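Local coordinates for protein nicotinate-nucleotide--dimethylbenzimidazole phosphoribosyltransferase (PDB 1WX1) that probably transfers the phosphoribosyl group of nicotinate mononucleotide to 5,6-dimethylbenzimidazole, making alpha-ribazole 5'-phosphate for the lower ligand of cobalamin, at residues A[33-44]-A[315-323]; A[269-279]-A[290-301]. All coordinates share one frame; numbering follows the deposited sequence.

Contact 1: residues A[33-44]-A[315-323]; sequences LAALQGRVKPEL and LRAAARILH
H323 reaches across to the chain that follows helix 24-37 and gives the one direct hydrogen bond between 33-44 and 315-323: its NE2 lies 2.6 Å from P42 O, with an N-H...O angle of 156°. The oxygen sits in the plane of the imidazole, whereas the nitrogen stands above the plane of the P42 carbonyl. The ring is sandwiched. K41 CB covers one face in a CH-pi contact, 4.0 Å from the ring centroid, and the R320 guanidinium lies over the opposite face, while E43 CG closes on CE1 at the ring edge. Water-mediated bonds flank this centre: one water joins K41 NZ to H323 O, and a second links R316 O to L44 N, the latter leg weak. Within 33-44 the turn is braced by Q37, whose OE1 accepts E43 N and whose NE2 donates to E43 O, and by the salt bridge from R39 NH2 to E43 OE2 at 2.8 Å.

Apolar packing fills the inner side. L322 CD1 presses against P42 CD at 3.5 Å, tighter than usual, the two side chains crossing at about a right angle; the same methyl meets A34 CB. V40 O, 3.2 Å from L322 CD1, is buried with no polar partner. L33 and L44 converge on the start of 315-323: L33 CD1 rests 3.4 Å from L315 O, and L44, with CG beside its backbone N (chi1 -71°), sets CD1 against L315 CB. P42 CB comes to 4.2 Å from A319 CB.

The helical pieces 33-37 and 315-321 run nearly perpendicular, at 85°, and are joined largely through the irregular chain 39-44, which leads from the first helix into strand 47-54 of the parallel sheet at the heart of this alpha/beta protein.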
loop_
_atom_site.group_PDB
_atom_site.type_symbol
_atom_site.label_atom_id
_atom_site.label_comp_id
_atom_site.label_asym_id
_atom_site.label_seq_id
_atom_site.Cartn_x
_atom_site.Cartn_y
_atom_site.Cartn_z
ATOM N N LEU A 33 11.529 8.824 8.904
ATOM C CA LEU A 33 12.538 8.729 7.855
ATOM C C LEU A 33 13.484 9.927 7.915
ATOM O O LEU A 33 14.704 9.777 7.795
ATOM C CB LEU A 33 11.861 8.653 6.483
ATOM C CG LEU A 33 11.084 7.351 6.247
ATOM C CD1 LEU A 33 10.310 7.423 4.937
ATOM C CD2 LEU A 33 12.074 6.176 6.237
ATOM N N ALA A 34 12.923 11.118 8.102
ATOM C CA ALA A 34 13.738 12.325 8.190
ATOM C C ALA A 34 14.712 12.228 9.357
ATOM O O ALA A 34 15.894 12.541 9.217
ATOM C CB ALA A 34 12.843 13.556 8.357
ATOM N N ALA A 35 14.212 11.793 10.510
ATOM C CA ALA A 35 15.042 11.663 11.701
ATOM C C ALA A 35 16.141 10.617 11.510
ATOM O O ALA A 35 17.267 10.807 11.967
ATOM C CB ALA A 35 14.177 11.305 12.904
ATOM N N LEU A 36 15.812 9.519 10.833
ATOM C CA LEU A 36 16.786 8.460 10.582
ATOM C C LEU A 36 17.907 8.919 9.664
ATOM O O LEU A 36 19.070 8.611 9.901
ATOM C CB LEU A 36 16.109 7.238 9.955
ATOM C CG LEU A 36 15.269 6.352 10.868
ATOM C CD1 LEU A 36 14.736 5.168 10.065
ATOM C CD2 LEU A 36 16.120 5.863 12.036
ATOM N N GLN A 37 17.555 9.648 8.610
ATOM C CA GLN A 37 18.554 10.136 7.667
ATOM C C GLN A 37 19.226 11.420 8.140
ATOM O O GLN A 37 20.293 11.786 7.648
ATOM C CB GLN A 37 17.926 10.393 6.301
ATOM C CG GLN A 37 17.223 9.200 5.687
ATOM C CD GLN A 37 16.953 9.404 4.209
ATOM O OE1 GLN A 37 16.945 10.536 3.718
ATOM N NE2 GLN A 37 16.729 8.309 3.491
ATOM N N GLY A 38 18.595 12.108 9.085
ATOM C CA GLY A 38 19.157 13.351 9.586
ATOM C C GLY A 38 18.981 14.473 8.581
ATOM O O GLY A 38 19.810 15.372 8.495
ATOM N N ARG A 39 17.890 14.422 7.824
ATOM C CA ARG A 39 17.593 15.433 6.809
ATOM C C ARG A 39 16.107 15.759 6.893
ATOM O O ARG A 39 15.285 14.855 6.958
ATOM C CB ARG A 39 17.872 14.874 5.419
ATOM C CG ARG A 39 19.077 13.986 5.351
ATOM C CD ARG A 39 18.976 13.065 4.145
ATOM N NE ARG A 39 19.203 13.770 2.895
ATOM C CZ ARG A 39 19.263 13.178 1.701
ATOM N NH1 ARG A 39 19.129 11.855 1.605
ATOM N NH2 ARG A 39 19.344 13.911 0.588
ATOM N N VAL A 40 15.767 17.043 6.877
ATOM C CA VAL A 40 14.368 17.447 6.941
ATOM C C VAL A 40 13.635 17.013 5.677
ATOM O O VAL A 40 12.423 16.803 5.693
ATOM C CB VAL A 40 14.220 18.975 7.123
ATOM C CG1 VAL A 40 12.757 19.374 7.042
ATOM C CG2 VAL A 40 14.794 19.383 8.471
ATOM N N LYS A 41 14.376 16.874 4.582
ATOM C CA LYS A 41 13.797 16.424 3.324
ATOM C C LYS A 41 14.450 15.090 2.957
ATOM O O LYS A 41 15.388 15.037 2.163
ATOM C CB LYS A 41 14.024 17.460 2.218
ATOM C CG LYS A 41 13.249 18.763 2.441
ATOM C CD LYS A 41 13.347 19.695 1.242
ATOM C CE LYS A 41 12.569 20.983 1.482
ATOM N NZ LYS A 41 12.536 21.856 0.269
ATOM N N PRO A 42 13.947 13.992 3.539
ATOM C CA PRO A 42 14.475 12.648 3.289
ATOM C C PRO A 42 14.316 12.244 1.834
ATOM O O PRO A 42 13.404 12.704 1.143
ATOM C CB PRO A 42 13.637 11.748 4.207
ATOM C CG PRO A 42 12.884 12.691 5.109
ATOM C CD PRO A 42 12.684 13.924 4.290
ATOM N N GLU A 43 15.211 11.375 1.380
ATOM C CA GLU A 43 15.171 10.874 0.017
ATOM C C GLU A 43 15.482 9.379 0.035
ATOM O O GLU A 43 16.400 8.938 0.723
ATOM C CB GLU A 43 16.190 11.615 -0.852
ATOM C CG GLU A 43 15.933 13.119 -0.940
ATOM C CD GLU A 43 16.848 13.819 -1.926
ATOM O OE1 GLU A 43 16.803 13.476 -3.128
ATOM O OE2 GLU A 43 17.610 14.712 -1.503
ATOM N N LEU A 44 14.690 8.608 -0.699
ATOM C CA LEU A 44 14.880 7.169 -0.781
ATOM C C LEU A 44 14.962 6.761 -2.239
ATOM O O LEU A 44 14.469 7.460 -3.124
ATOM C CB LEU A 44 13.721 6.431 -0.112
ATOM C CG LEU A 44 13.637 6.514 1.413
ATOM C CD1 LEU A 44 12.376 5.791 1.887
ATOM C CD2 LEU A 44 14.879 5.886 2.036
ATOM N N LEU A 315 6.923 3.820 1.529
ATOM C CA LEU A 315 7.965 4.502 2.283
ATOM C C LEU A 315 8.568 5.624 1.443
ATOM O O LEU A 315 8.869 6.704 1.956
ATOM C CB LEU A 315 9.064 3.519 2.704
ATOM C CG LEU A 315 8.605 2.357 3.589
ATOM C CD1 LEU A 315 9.805 1.519 4.002
ATOM C CD2 LEU A 315 7.899 2.894 4.814
ATOM N N ARG A 316 8.745 5.370 0.150
ATOM C CA ARG A 316 9.308 6.382 -0.745
ATOM C C ARG A 316 8.350 7.563 -0.857
ATOM O O ARG A 316 8.769 8.719 -0.823
ATOM C CB ARG A 316 9.566 5.795 -2.138
ATOM C CG ARG A 316 10.571 4.656 -2.150
ATOM C CD ARG A 316 11.098 4.387 -3.546
ATOM N NE ARG A 316 12.027 3.261 -3.556
ATOM C CZ ARG A 316 11.677 2.003 -3.812
ATOM N NH1 ARG A 316 10.414 1.709 -4.091
ATOM N NH2 ARG A 316 12.590 1.036 -3.774
ATOM N N ALA A 317 7.064 7.261 -0.991
ATOM C CA ALA A 317 6.042 8.299 -1.091
ATOM C C ALA A 317 6.053 9.151 0.170
ATOM O O ALA A 317 5.973 10.377 0.107
ATOM C CB ALA A 317 4.673 7.664 -1.272
ATOM N N ALA A 318 6.143 8.491 1.320
ATOM C CA ALA A 318 6.168 9.183 2.599
ATOM C C ALA A 318 7.333 10.172 2.655
ATOM O O ALA A 318 7.171 11.313 3.089
ATOM C CB ALA A 318 6.281 8.167 3.737
ATOM N N ALA A 319 8.506 9.737 2.212
ATOM C CA ALA A 319 9.682 10.604 2.221
ATOM C C ALA A 319 9.459 11.864 1.380
ATOM O O ALA A 319 9.893 12.951 1.758
ATOM C CB ALA A 319 10.901 9.838 1.705
ATOM N N ARG A 320 8.773 11.713 0.248
ATOM C CA ARG A 320 8.501 12.838 -0.646
ATOM C C ARG A 320 7.532 13.875 -0.071
ATOM O O ARG A 320 7.487 15.012 -0.542
ATOM C CB ARG A 320 7.949 12.333 -1.983
ATOM C CG ARG A 320 8.903 11.436 -2.766
ATOM C CD ARG A 320 10.231 12.130 -3.039
ATOM N NE ARG A 320 10.064 13.422 -3.704
ATOM C CZ ARG A 320 11.074 14.179 -4.126
ATOM N NH1 ARG A 320 12.326 13.769 -3.956
ATOM N NH2 ARG A 320 10.836 15.346 -4.715
ATOM N N ILE A 321 6.751 13.495 0.934
ATOM C CA ILE A 321 5.806 14.438 1.529
ATOM C C ILE A 321 6.518 15.709 1.972
ATOM O O ILE A 321 6.034 16.816 1.739
ATOM C CB ILE A 321 5.079 13.834 2.758
ATOM C CG1 ILE A 321 4.152 12.704 2.315
ATOM C CG2 ILE A 321 4.271 14.917 3.470
ATOM C CD1 ILE A 321 3.503 11.949 3.465
ATOM N N LEU A 322 7.677 15.541 2.600
ATOM C CA LEU A 322 8.449 16.673 3.097
ATOM C C LEU A 322 9.063 17.517 1.981
ATOM O O LEU A 322 9.633 18.576 2.235
ATOM C CB LEU A 322 9.521 16.176 4.071
ATOM C CG LEU A 322 8.924 15.732 5.418
ATOM C CD1 LEU A 322 9.887 14.829 6.172
ATOM C CD2 LEU A 322 8.581 16.968 6.240
ATOM N N HIS A 323 8.933 17.047 0.745
ATOM C CA HIS A 323 9.446 17.778 -0.403
ATOM C C HIS A 323 8.344 18.678 -0.972
ATOM O O HIS A 323 8.569 19.433 -1.920
ATOM C CB HIS A 323 9.954 16.803 -1.466
ATOM C CG HIS A 323 11.210 16.089 -1.068
ATOM N ND1 HIS A 323 12.454 16.443 -1.559
ATOM C CD2 HIS A 323 11.424 15.074 -0.205
ATOM C CE1 HIS A 323 13.373 15.671 -1.014
ATOM N NE2 HIS A 323 12.780 14.830 -0.186
HETATM O O HOH W 1 11.018 20.694 -1.938
HETATM O O HOH W 2 11.405 8.828 -1.635
HETATM O O HOH W 3 13.312 10.927 -2.762
#

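Contact 2: residues A[269-279]-A[290-301]; sequences RDHLFAGHLSR and LGLRPLLDLDLA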
loop_
_atom_site.group_PDB
_atom_site.type_symbol
_atom_site.label_atom_id
_atom_site.label_comp_id
_atom_site.label_asym_id
_atom_site.label_seq_id
_atom_site.Cartn_x
_atom_site.Cartn_y
_atom_site.Cartn_z
ATOM N N ARG A 269 14.817 -0.748 17.276
ATOM C CA ARG A 269 13.386 -0.572 17.100
ATOM C C ARG A 269 13.030 0.737 16.395
ATOM O O ARG A 269 12.059 0.791 15.650
ATOM C CB ARG A 269 12.693 -0.616 18.453
ATOM C CG ARG A 269 11.173 -0.605 18.380
ATOM C CD ARG A 269 10.615 -0.466 19.792
ATOM N NE ARG A 269 10.386 0.930 20.156
ATOM C CZ ARG A 269 9.593 1.753 19.466
ATOM N NH1 ARG A 269 8.953 1.320 18.378
ATOM N NH2 ARG A 269 9.448 3.014 19.850
ATOM N N ASP A 270 13.812 1.789 16.632
ATOM C CA ASP A 270 13.561 3.098 16.017
ATOM C C ASP A 270 13.771 3.113 14.505
ATOM O O ASP A 270 13.324 4.036 13.823
ATOM C CB ASP A 270 14.456 4.169 16.652
ATOM C CG ASP A 270 14.212 4.317 18.133
ATOM O OD1 ASP A 270 13.030 4.375 18.533
ATOM O OD2 ASP A 270 15.202 4.377 18.891
ATOM N N HIS A 271 14.438 2.091 13.983
ATOM C CA HIS A 271 14.698 2.003 12.547
ATOM C C HIS A 271 13.716 1.093 11.818
ATOM O O HIS A 271 13.761 0.987 10.589
ATOM C CB HIS A 271 16.112 1.475 12.294
ATOM C CG HIS A 271 17.191 2.478 12.550
ATOM N ND1 HIS A 271 18.061 2.900 11.566
ATOM C CD2 HIS A 271 17.556 3.132 13.679
ATOM C CE1 HIS A 271 18.914 3.769 12.077
ATOM N NE2 HIS A 271 18.629 3.926 13.360
ATOM N N LEU A 272 12.839 0.437 12.575
ATOM C CA LEU A 272 11.872 -0.496 12.002
ATOM C C LEU A 272 10.550 0.096 11.533
ATOM O O LEU A 272 9.967 0.966 12.184
ATOM C CB LEU A 272 11.549 -1.614 13.003
ATOM C CG LEU A 272 12.651 -2.571 13.462
ATOM C CD1 LEU A 272 12.059 -3.589 14.444
ATOM C CD2 LEU A 272 13.258 -3.273 12.257
ATOM N N PHE A 273 10.082 -0.412 10.398
ATOM C CA PHE A 273 8.813 -0.020 9.809
ATOM C C PHE A 273 8.079 -1.322 9.504
ATOM O O PHE A 273 8.633 -2.212 8.847
ATOM C CB PHE A 273 9.043 0.766 8.518
ATOM C CG PHE A 273 9.649 2.123 8.745
ATOM C CD1 PHE A 273 8.836 3.242 8.912
ATOM C CD2 PHE A 273 11.028 2.272 8.845
ATOM C CE1 PHE A 273 9.393 4.497 9.175
ATOM C CE2 PHE A 273 11.598 3.519 9.109
ATOM C CZ PHE A 273 10.775 4.634 9.277
ATOM N N ALA A 274 6.847 -1.447 9.982
ATOM C CA ALA A 274 6.082 -2.661 9.732
ATOM C C ALA A 274 5.446 -2.588 8.351
ATOM O O ALA A 274 4.514 -1.808 8.122
ATOM C CB ALA A 274 5.010 -2.847 10.806
ATOM N N GLY A 275 5.959 -3.401 7.430
ATOM C CA GLY A 275 5.437 -3.413 6.074
ATOM C C GLY A 275 3.965 -3.768 5.983
ATOM O O GLY A 275 3.192 -3.079 5.317
ATOM N N HIS A 276 3.562 -4.845 6.647
ATOM C CA HIS A 276 2.165 -5.257 6.612
ATOM C C HIS A 276 1.789 -6.086 7.827
ATOM O O HIS A 276 2.607 -6.327 8.715
ATOM C CB HIS A 276 1.879 -6.083 5.353
ATOM C CG HIS A 276 2.455 -7.465 5.394
ATOM N ND1 HIS A 276 1.752 -8.575 4.986
ATOM C CD2 HIS A 276 3.672 -7.913 5.793
ATOM C CE1 HIS A 276 2.507 -9.652 5.133
ATOM N NE2 HIS A 276 3.676 -9.276 5.619
ATOM N N LEU A 277 0.533 -6.510 7.854
ATOM C CA LEU A 277 0.029 -7.351 8.930
ATOM C C LEU A 277 -0.323 -8.685 8.289
ATOM O O LEU A 277 -1.232 -8.766 7.460
ATOM C CB LEU A 277 -1.220 -6.740 9.577
ATOM C CG LEU A 277 -1.827 -7.597 10.700
ATOM C CD1 LEU A 277 -0.811 -7.787 11.820
ATOM C CD2 LEU A 277 -3.093 -6.937 11.229
ATOM N N SER A 278 0.422 -9.721 8.658
ATOM C CA SER A 278 0.207 -11.060 8.134
ATOM C C SER A 278 -1.065 -11.651 8.719
ATOM O O SER A 278 -1.564 -11.172 9.733
ATOM C CB SER A 278 1.391 -11.963 8.498
ATOM O OG SER A 278 1.132 -13.309 8.145
ATOM N N ARG A 279 -1.583 -12.687 8.069
ATOM C CA ARG A 279 -2.783 -13.371 8.545
ATOM C C ARG A 279 -2.387 -14.224 9.755
ATOM O O ARG A 279 -3.237 -14.631 10.541
ATOM C CB ARG A 279 -3.349 -14.269 7.440
ATOM C CG ARG A 279 -4.665 -14.952 7.771
ATOM C CD ARG A 279 -4.989 -15.983 6.696
ATOM N NE ARG A 279 -4.826 -15.415 5.361
ATOM C CZ ARG A 279 -4.602 -16.132 4.264
ATOM N NH1 ARG A 279 -4.517 -17.454 4.339
ATOM N NH2 ARG A 279 -4.441 -15.525 3.096
ATOM N N LEU A 290 6.494 -4.454 19.594
ATOM C CA LEU A 290 7.437 -3.510 19.007
ATOM C C LEU A 290 6.839 -2.106 18.953
ATOM O O LEU A 290 7.555 -1.133 18.736
ATOM C CB LEU A 290 7.824 -3.963 17.593
ATOM C CG LEU A 290 8.803 -5.142 17.504
ATOM C CD1 LEU A 290 8.775 -5.743 16.108
ATOM C CD2 LEU A 290 10.200 -4.674 17.867
ATOM N N GLY A 291 5.527 -2.014 19.151
ATOM C CA GLY A 291 4.855 -0.727 19.109
ATOM C C GLY A 291 4.822 -0.156 17.703
ATOM O O GLY A 291 4.982 1.049 17.507
ATOM N N LEU A 292 4.604 -1.020 16.716
ATOM C CA LEU A 292 4.576 -0.592 15.325
ATOM C C LEU A 292 3.223 -0.796 14.660
ATOM O O LEU A 292 2.534 -1.786 14.913
ATOM C CB LEU A 292 5.645 -1.352 14.531
ATOM C CG LEU A 292 7.083 -1.205 15.026
ATOM C CD1 LEU A 292 7.997 -2.165 14.269
ATOM C CD2 LEU A 292 7.535 0.239 14.835
ATOM N N ARG A 293 2.854 0.146 13.798
ATOM C CA ARG A 293 1.598 0.074 13.064
ATOM C C ARG A 293 1.886 -0.413 11.648
ATOM O O ARG A 293 2.723 0.151 10.951
ATOM C CB ARG A 293 0.934 1.452 12.992
ATOM C CG ARG A 293 -0.352 1.481 12.180
ATOM C CD ARG A 293 -0.879 2.904 12.064
ATOM N NE ARG A 293 -2.160 2.987 11.366
ATOM C CZ ARG A 293 -2.370 2.582 10.117
ATOM N NH1 ARG A 293 -1.380 2.056 9.406
ATOM N NH2 ARG A 293 -3.574 2.714 9.574
ATOM N N PRO A 294 1.192 -1.472 11.210
ATOM C CA PRO A 294 1.365 -2.048 9.870
ATOM C C PRO A 294 0.898 -1.077 8.784
ATOM O O PRO A 294 -0.178 -0.486 8.889
ATOM C CB PRO A 294 0.493 -3.305 9.908
ATOM C CG PRO A 294 0.320 -3.593 11.379
ATOM C CD PRO A 294 0.205 -2.237 11.991
ATOM N N LEU A 295 1.700 -0.919 7.739
ATOM C CA LEU A 295 1.343 -0.021 6.645
ATOM C C LEU A 295 0.281 -0.627 5.739
ATOM O O LEU A 295 -0.623 0.068 5.281
ATOM C CB LEU A 295 2.578 0.312 5.810
ATOM C CG LEU A 295 3.558 1.288 6.449
ATOM C CD1 LEU A 295 4.823 1.377 5.612
ATOM C CD2 LEU A 295 2.895 2.648 6.567
ATOM N N LEU A 296 0.405 -1.924 5.479
ATOM C CA LEU A 296 -0.530 -2.635 4.616
ATOM C C LEU A 296 -1.254 -3.754 5.356
ATOM O O LEU A 296 -0.730 -4.319 6.315
ATOM C CB LEU A 296 0.218 -3.261 3.436
ATOM C CG LEU A 296 0.970 -2.328 2.486
ATOM C CD1 LEU A 296 1.882 -3.148 1.573
ATOM C CD2 LEU A 296 -0.031 -1.522 1.678
ATOM N N ASP A 297 -2.456 -4.070 4.891
ATOM C CA ASP A 297 -3.246 -5.161 5.451
ATOM C C ASP A 297 -3.984 -5.769 4.265
ATOM O O ASP A 297 -5.110 -5.378 3.955
ATOM C CB ASP A 297 -4.252 -4.660 6.481
ATOM C CG ASP A 297 -4.880 -5.798 7.265
ATOM O OD1 ASP A 297 -4.929 -6.925 6.730
ATOM O OD2 ASP A 297 -5.328 -5.569 8.407
ATOM N N LEU A 298 -3.336 -6.718 3.597
ATOM C CA LEU A 298 -3.914 -7.348 2.421
ATOM C C LEU A 298 -4.198 -8.833 2.614
ATOM O O LEU A 298 -4.391 -9.562 1.645
ATOM C CB LEU A 298 -2.976 -7.148 1.228
ATOM C CG LEU A 298 -2.689 -5.690 0.847
ATOM C CD1 LEU A 298 -1.505 -5.632 -0.109
ATOM C CD2 LEU A 298 -3.931 -5.065 0.219
ATOM N N ASP A 299 -4.219 -9.267 3.871
ATOM C CA ASP A 299 -4.481 -10.661 4.213
ATOM C C ASP A 299 -3.456 -11.603 3.585
ATOM O O ASP A 299 -3.783 -12.719 3.175
ATOM C CB ASP A 299 -5.904 -11.047 3.784
ATOM C CG ASP A 299 -6.295 -12.445 4.235
ATOM O OD1 ASP A 299 -5.967 -12.821 5.380
ATOM O OD2 ASP A 299 -6.943 -13.166 3.445
ATOM N N LEU A 300 -2.210 -11.145 3.517
ATOM C CA LEU A 300 -1.134 -11.948 2.953
ATOM C C LEU A 300 -0.671 -12.973 3.983
ATOM O O LEU A 300 -0.688 -12.714 5.185
ATOM C CB LEU A 300 0.045 -11.053 2.558
ATOM C CG LEU A 300 -0.259 -9.905 1.589
ATOM C CD1 LEU A 300 1.006 -9.093 1.354
ATOM C CD2 LEU A 300 -0.793 -10.456 0.276
ATOM N N ALA A 301 -0.259 -14.140 3.510
ATOM C CA ALA A 301 0.214 -15.190 4.399
ATOM C C ALA A 301 1.319 -15.975 3.701
ATOM O O ALA A 301 1.469 -17.174 3.919
ATOM C CB ALA A 301 -0.943 -16.116 4.771
HETATM O O HOH W 4 5.589 0.816 10.978
HETATM O O HOH W 5 -1.158 -8.360 4.676
HETATM O O HOH W 6 -3.748 -9.091 6.927
#
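R279 holds D299 through NE and NH2: NE makes a salt bridge of 2.8 Å to OD1, from above the carboxylate plane. NH2 donates to D299 O, nearly along the C=O axis. Segment 269-279 carries strand 272-274, outermost in this chain's parallel sheet, and the irregular 290-301 runs beside it and its continuation, with a single beta bridge between H276 and L296. A301 CB lies over the centre of one R279 guanidinium face, and NH2 also bonds to R21 O of the second subunit. Replacing R279 by an alanine would probably leave the D299 carboxylate without its cationic mate and uncover A301 CB. Backbone bonds mark the path: L295 N to A274 O, L296 N to G275 O, L277 N to L296 O and R279 N to L300 O. One water bridges A274 N and R293 O; another, held by L277 O, L298 N and L300 N, lies 2.9 Å from H276 ND1. The H276 side chain is about 9 Å from that of E304, the predicted proton acceptor.

Packing spreads outward on leucines and small residues. L292 brings CD1 to 3.8 Å from L272 CB and its CB against A274 CB, while L290 CD2 touches L272 CD1. L277, its CG anti to the backbone N (chi1 178°), lays CB against P294 CB. L300 CD1 approaches H276 ND1 to 3.7 Å. At the far end, where G291 closes helix 281-290 in a Schellman motif, R269 NH1 makes a weak bond of 2.8 Å to L290 O, and L292 CD2 lies at the edge of the same guanidinium, in its plane.

Overall arrangement
From the N terminus, helix 24-37 and the chain after it supply 33-44, the first half of contact 1; its partner 315-323 arrives only after the six-stranded parallel sheet is complete, so contact 1 closes a loop of 270 residues. Contact 2 is nested inside it: 269-279, carrying strand 272-274, meets 290-301 across the short excursion of helix 281-290. The centres are 19 Å apart, yet the contacts touch. L33 and L36 pack on F273, and L315 CD2 lies 3.5 Å from L295 CD1. Together they tie helices 24-37 and 306-321 to the outermost strand of this chain's sheet, and both reach the second subunit.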